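Local structure of prolyl-tRNA synthetase (Giardia lamblia ATCC 50803, 3IAL) at residues Glu66-Tyr69 and Ala70-Gly73; Ala126-Ser129 and Met130-Lys133. The protein probably attaches L-proline to tRNA(Pro) at the cost of ATP, and is seen here with the prolyl-adenylate intermediate bound. All coordinates share one frame; numbering follows the deposited sequence.

Both interactions are local, each made within or at the end of one helix: interaction 1 closes the C-terminal end of helix 52-71, and interaction 2 lies within helix 124-134. Their centres are about 22 Å apart and they do not touch. The chemistry follows the place. Residues 66-73 are only partly buried, and a salt bridge between a partly exposed glutamate and an exposed lysine accompanies backbone bonds that weaken as the helix ends. Residues 126-133 are mostly buried, and an isoleucine, a tyrosine and a phenylalanine carry most of the side-chain contact. Strand 167-177 receives Tyr-69 from the first helix and Ile-127 and Phe-131 from the second; both contacts also reach the second subunit.

Interaction 1 of 2, residues Glu66-Tyr69 and Ala70-Gly73; sequences EEEY and AKVG
A Schellman motif ends helix 52-71 here, with Gly-73, at positive phi, as its C' residue. Glu-68 and Lys-71, one turn apart in this last stretch, run side by side and join in a salt bridge, Lys-71 NZ lying 3.0 Å from Glu-68 OE2. The amine comes from the syn side of the carboxylate, 25° out of its plane. The bend at chi2 (-59°) swings the Glu-68 carboxylate across toward the lysine, whose extended chain runs back along the helix to meet it. The backbone ladder fades toward the end: Ala-70 N gives a good bond to Glu-66 O (2.9 Å), Lys-71 N a longer one to Glu-67 O (3.3 Å), and Val-72 N only weak ones to Glu-68 O and Tyr-69 O. Gly-73 N then turns back to Ala-70 O at 3.1 Å, and Ile-74 N to Tyr-69 O. Val-72 CG2 sits 3.4 Å from Tyr-69 O, alongside the last turn. The Tyr-69 ring meets His-146 and packs on strand 167-177, and Glu-68 also rests on Val-193 and Thr-196 of helix 180-201. The buried Glu-66 ties the helix to Thr-148 on strand 143-152 and, by a salt bridge, to Arg-63 of the second subunit. The Glu-68 to Lys-71 ion pair bridges residues three apart and probably neutralises both charges locally, while the Schellman bonds close the helix end.

Interaction 2 of 2, residues Ala126-Ser129 and Met130-Lys133; sequences AIYS and MFSK
Ile-127 and Phe-131, one turn apart, point the same way, and the isoleucine lays a methyl over one face of the phenylalanine ring. Its CG2 is 3.6 Å from the ring centroid, 28° off the normal, in a CH-pi contact; it is shifted toward the rim and comes within 3.2 Å of Phe-131 CE1. With CG1 beside the backbone N, CG2 is carried opposite that nitrogen, on the side where Phe-131 lies one turn on. Tyr-128 runs alongside Phe-131 as well, but its ring is turned by 45° against the other, and the centroids are 5.6 Å apart; Tyr-128 CD1 comes 3.8 Å from Phe-131 CD2. In the backbone, Phe-131 N bonds to Ile-127 O (2.8 Å), and Ser-132 N to Tyr-128 O at 3.1 Å. Near the end of the helix Lys-133 bends at chi4 (62°) to bring NZ back to Ser-129 O in a weak bond. Tyr-128 OH is held by His-174, its ring meets Phe-248 edge-to-face, and Phe-131 packs on Leu-268 and Cys-176. Ala-126 and Met-130 pack on Tyr-42 and Asp-39 of the second subunit, while the Ile-127, Tyr-128 and Phe-131 side lies against strands 167-177 and 263-274 of the class II synthetase core, with the Tyr-128 side chain about 6 Å from the bound prolyl-adenylate, at the border of the active site.

Interaction 1 of 2, residues Glu66-Tyr69 and Ala70-Gly73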
loop_
_atom_site.group_PDB
_atom_site.type_symbol
_atom_site.label_atom_id
_atom_site.label_comp_id
_atom_site.label_asym_id
_atom_site.label_seq_id
_atom_site.Cartn_x
_atom_site.Cartn_y
_atom_site.Cartn_z
ATOM N N GLU B 66 -9.418 -0.867 -0.082
ATOM C CA GLU B 66 -9.056 -0.464 1.266
ATOM C C GLU B 66 -9.983 0.640 1.759
ATOM O O GLU B 66 -10.549 0.549 2.857
ATOM C CB GLU B 66 -7.593 -0.011 1.308
ATOM C CG GLU B 66 -6.597 -1.164 1.136
ATOM C CD GLU B 66 -5.201 -0.714 0.700
ATOM O OE1 GLU B 66 -4.974 0.498 0.549
ATOM O OE2 GLU B 66 -4.329 -1.587 0.503
ATOM N N GLU B 67 -10.149 1.666 0.928
ATOM C CA GLU B 67 -11.029 2.805 1.215
ATOM C C GLU B 67 -12.482 2.393 1.476
ATOM O O GLU B 67 -13.118 2.907 2.402
ATOM C CB GLU B 67 -11.003 3.788 0.041
ATOM C CG GLU B 67 -9.723 4.590 -0.096
ATOM C CD GLU B 67 -9.649 5.356 -1.424
ATOM O OE1 GLU B 67 -10.636 5.328 -2.203
ATOM O OE2 GLU B 67 -8.596 5.991 -1.685
ATOM N N GLU B 68 -13.005 1.485 0.651
ATOM C CA GLU B 68 -14.399 1.016 0.772
ATOM C C GLU B 68 -14.587 0.108 1.995
ATOM O O GLU B 68 -15.618 0.161 2.667
ATOM C CB GLU B 68 -14.826 0.264 -0.485
ATOM C CG GLU B 68 -14.935 1.128 -1.734
ATOM C CD GLU B 68 -15.927 2.269 -1.564
ATOM O OE1 GLU B 68 -17.096 1.993 -1.219
ATOM O OE2 GLU B 68 -15.520 3.437 -1.753
ATOM N N TYR B 69 -13.587 -0.722 2.276
ATOM C CA TYR B 69 -13.590 -1.534 3.485
ATOM C C TYR B 69 -13.589 -0.643 4.731
ATOM O O TYR B 69 -14.346 -0.898 5.655
ATOM C CB TYR B 69 -12.410 -2.515 3.504
ATOM C CG TYR B 69 -12.618 -3.826 2.731
ATOM C CD1 TYR B 69 -13.888 -4.274 2.353
ATOM C CD2 TYR B 69 -11.535 -4.630 2.410
ATOM C CE1 TYR B 69 -14.052 -5.468 1.659
ATOM C CE2 TYR B 69 -11.695 -5.813 1.719
ATOM C CZ TYR B 69 -12.954 -6.230 1.349
ATOM O OH TYR B 69 -13.100 -7.419 0.666
ATOM N N ALA B 70 -12.778 0.411 4.733
ATOM C CA ALA B 70 -12.756 1.369 5.850
ATOM C C ALA B 70 -14.144 1.955 6.136
ATOM O O ALA B 70 -14.519 2.103 7.293
ATOM C CB ALA B 70 -11.752 2.497 5.596
ATOM N N LYS B 71 -14.898 2.276 5.084
ATOM C CA LYS B 71 -16.228 2.882 5.245
ATOM C C LYS B 71 -17.234 1.940 5.893
ATOM O O LYS B 71 -18.184 2.396 6.522
ATOM C CB LYS B 71 -16.798 3.335 3.898
ATOM C CG LYS B 71 -16.123 4.544 3.271
ATOM C CD LYS B 71 -16.819 4.886 1.952
ATOM C CE LYS B 71 -15.968 5.742 1.044
ATOM N NZ LYS B 71 -16.580 5.832 -0.314
ATOM N N VAL B 72 -17.050 0.631 5.721
ATOM C CA VAL B 72 -17.944 -0.349 6.347
ATOM C C VAL B 72 -17.290 -1.000 7.580
ATOM O O VAL B 72 -17.656 -2.107 7.974
ATOM C CB VAL B 72 -18.484 -1.405 5.316
ATOM C CG1 VAL B 72 -19.332 -0.718 4.246
ATOM C CG2 VAL B 72 -17.361 -2.204 4.670
ATOM N N GLY B 73 -16.340 -0.290 8.194
ATOM C CA GLY B 73 -15.775 -0.680 9.499
ATOM C C GLY B 73 -14.811 -1.869 9.489
ATOM O O GLY B 73 -14.668 -2.554 10.491
#

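Interaction 2 of 2, residues Ala126-Ser129 and Met130-Lys133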
loop_
_atom_site.group_PDB
_atom_site.type_symbol
_atom_site.label_atom_id
_atom_site.label_comp_id
_atom_site.label_asym_id
_atom_site.label_seq_id
_atom_site.Cartn_x
_atom_site.Cartn_y
_atom_site.Cartn_z
ATOM N N ALA B 126 -2.794 -18.094 10.355
ATOM C CA ALA B 126 -2.040 -17.075 11.083
ATOM C C ALA B 126 -2.973 -16.071 11.753
ATOM O O ALA B 126 -2.811 -15.758 12.927
ATOM C CB ALA B 126 -1.069 -16.364 10.138
ATOM N N ILE B 127 -3.965 -15.587 11.012
ATOM C CA ILE B 127 -4.875 -14.582 11.537
ATOM C C ILE B 127 -5.770 -15.126 12.656
ATOM O O ILE B 127 -5.969 -14.449 13.661
ATOM C CB ILE B 127 -5.736 -13.948 10.421
ATOM C CG1 ILE B 127 -4.854 -13.058 9.542
ATOM C CG2 ILE B 127 -6.882 -13.119 11.024
ATOM C CD1 ILE B 127 -5.448 -12.714 8.210
ATOM N N TYR B 128 -6.295 -16.340 12.495
ATOM C CA TYR B 128 -7.207 -16.898 13.497
ATOM C C TYR B 128 -6.464 -17.343 14.771
ATOM O O TYR B 128 -7.034 -17.302 15.854
ATOM C CB TYR B 128 -8.084 -18.006 12.901
ATOM C CG TYR B 128 -8.800 -17.585 11.619
ATOM C CD1 TYR B 128 -9.056 -16.235 11.340
ATOM C CD2 TYR B 128 -9.222 -18.535 10.686
ATOM C CE1 TYR B 128 -9.695 -15.850 10.163
ATOM C CE2 TYR B 128 -9.862 -18.157 9.514
ATOM C CZ TYR B 128 -10.094 -16.812 9.258
ATOM O OH TYR B 128 -10.719 -16.414 8.101
ATOM N N SER B 129 -5.185 -17.704 14.650
ATOM C CA SER B 129 -4.335 -17.902 15.826
ATOM C C SER B 129 -4.247 -16.608 16.638
ATOM O O SER B 129 -4.222 -16.655 17.865
ATOM C CB SER B 129 -2.927 -18.365 15.431
ATOM O OG SER B 129 -2.970 -19.614 14.756
ATOM N N MET B 130 -4.200 -15.458 15.962
ATOM C CA MET B 130 -4.224 -14.169 16.668
ATOM C C MET B 130 -5.625 -13.765 17.136
ATOM O O MET B 130 -5.761 -13.198 18.210
ATOM C CB MET B 130 -3.581 -13.060 15.834
ATOM C CG MET B 130 -2.105 -13.330 15.504
ATOM S SD MET B 130 -1.021 -13.600 16.940
ATOM C CE MET B 130 -1.196 -12.003 17.759
ATOM N N PHE B 131 -6.664 -14.048 16.352
ATOM C CA PHE B 131 -8.057 -13.813 16.817
ATOM C C PHE B 131 -8.328 -14.496 18.161
ATOM O O PHE B 131 -9.066 -13.972 19.005
ATOM C CB PHE B 131 -9.077 -14.309 15.786
ATOM C CG PHE B 131 -9.287 -13.379 14.605
ATOM C CD1 PHE B 131 -8.403 -12.329 14.323
ATOM C CD2 PHE B 131 -10.369 -13.584 13.748
ATOM C CE1 PHE B 131 -8.616 -11.489 13.223
ATOM C CE2 PHE B 131 -10.582 -12.746 12.648
ATOM C CZ PHE B 131 -9.706 -11.692 12.391
ATOM N N SER B 132 -7.733 -15.670 18.346
ATOM C CA SER B 132 -7.842 -16.429 19.600
ATOM C C SER B 132 -7.397 -15.614 20.810
ATOM O O SER B 132 -7.937 -15.766 21.900
ATOM C CB SER B 132 -6.994 -17.705 19.518
ATOM O OG SER B 132 -7.311 -18.597 20.575
ATOM N N LYS B 133 -6.397 -14.763 20.610
ATOM C CA LYS B 133 -5.896 -13.877 21.658
ATOM C C LYS B 133 -6.703 -12.578 21.756
ATOM O O LYS B 133 -6.977 -12.099 22.855
ATOM C CB LYS B 133 -4.418 -13.564 21.410
ATOM C CG LYS B 133 -3.536 -14.813 21.294
ATOM C CD LYS B 133 -2.081 -14.447 21.028
ATOM C CE LYS B 133 -1.212 -15.688 20.872
ATOM N NZ LYS B 133 -1.653 -16.488 19.698
#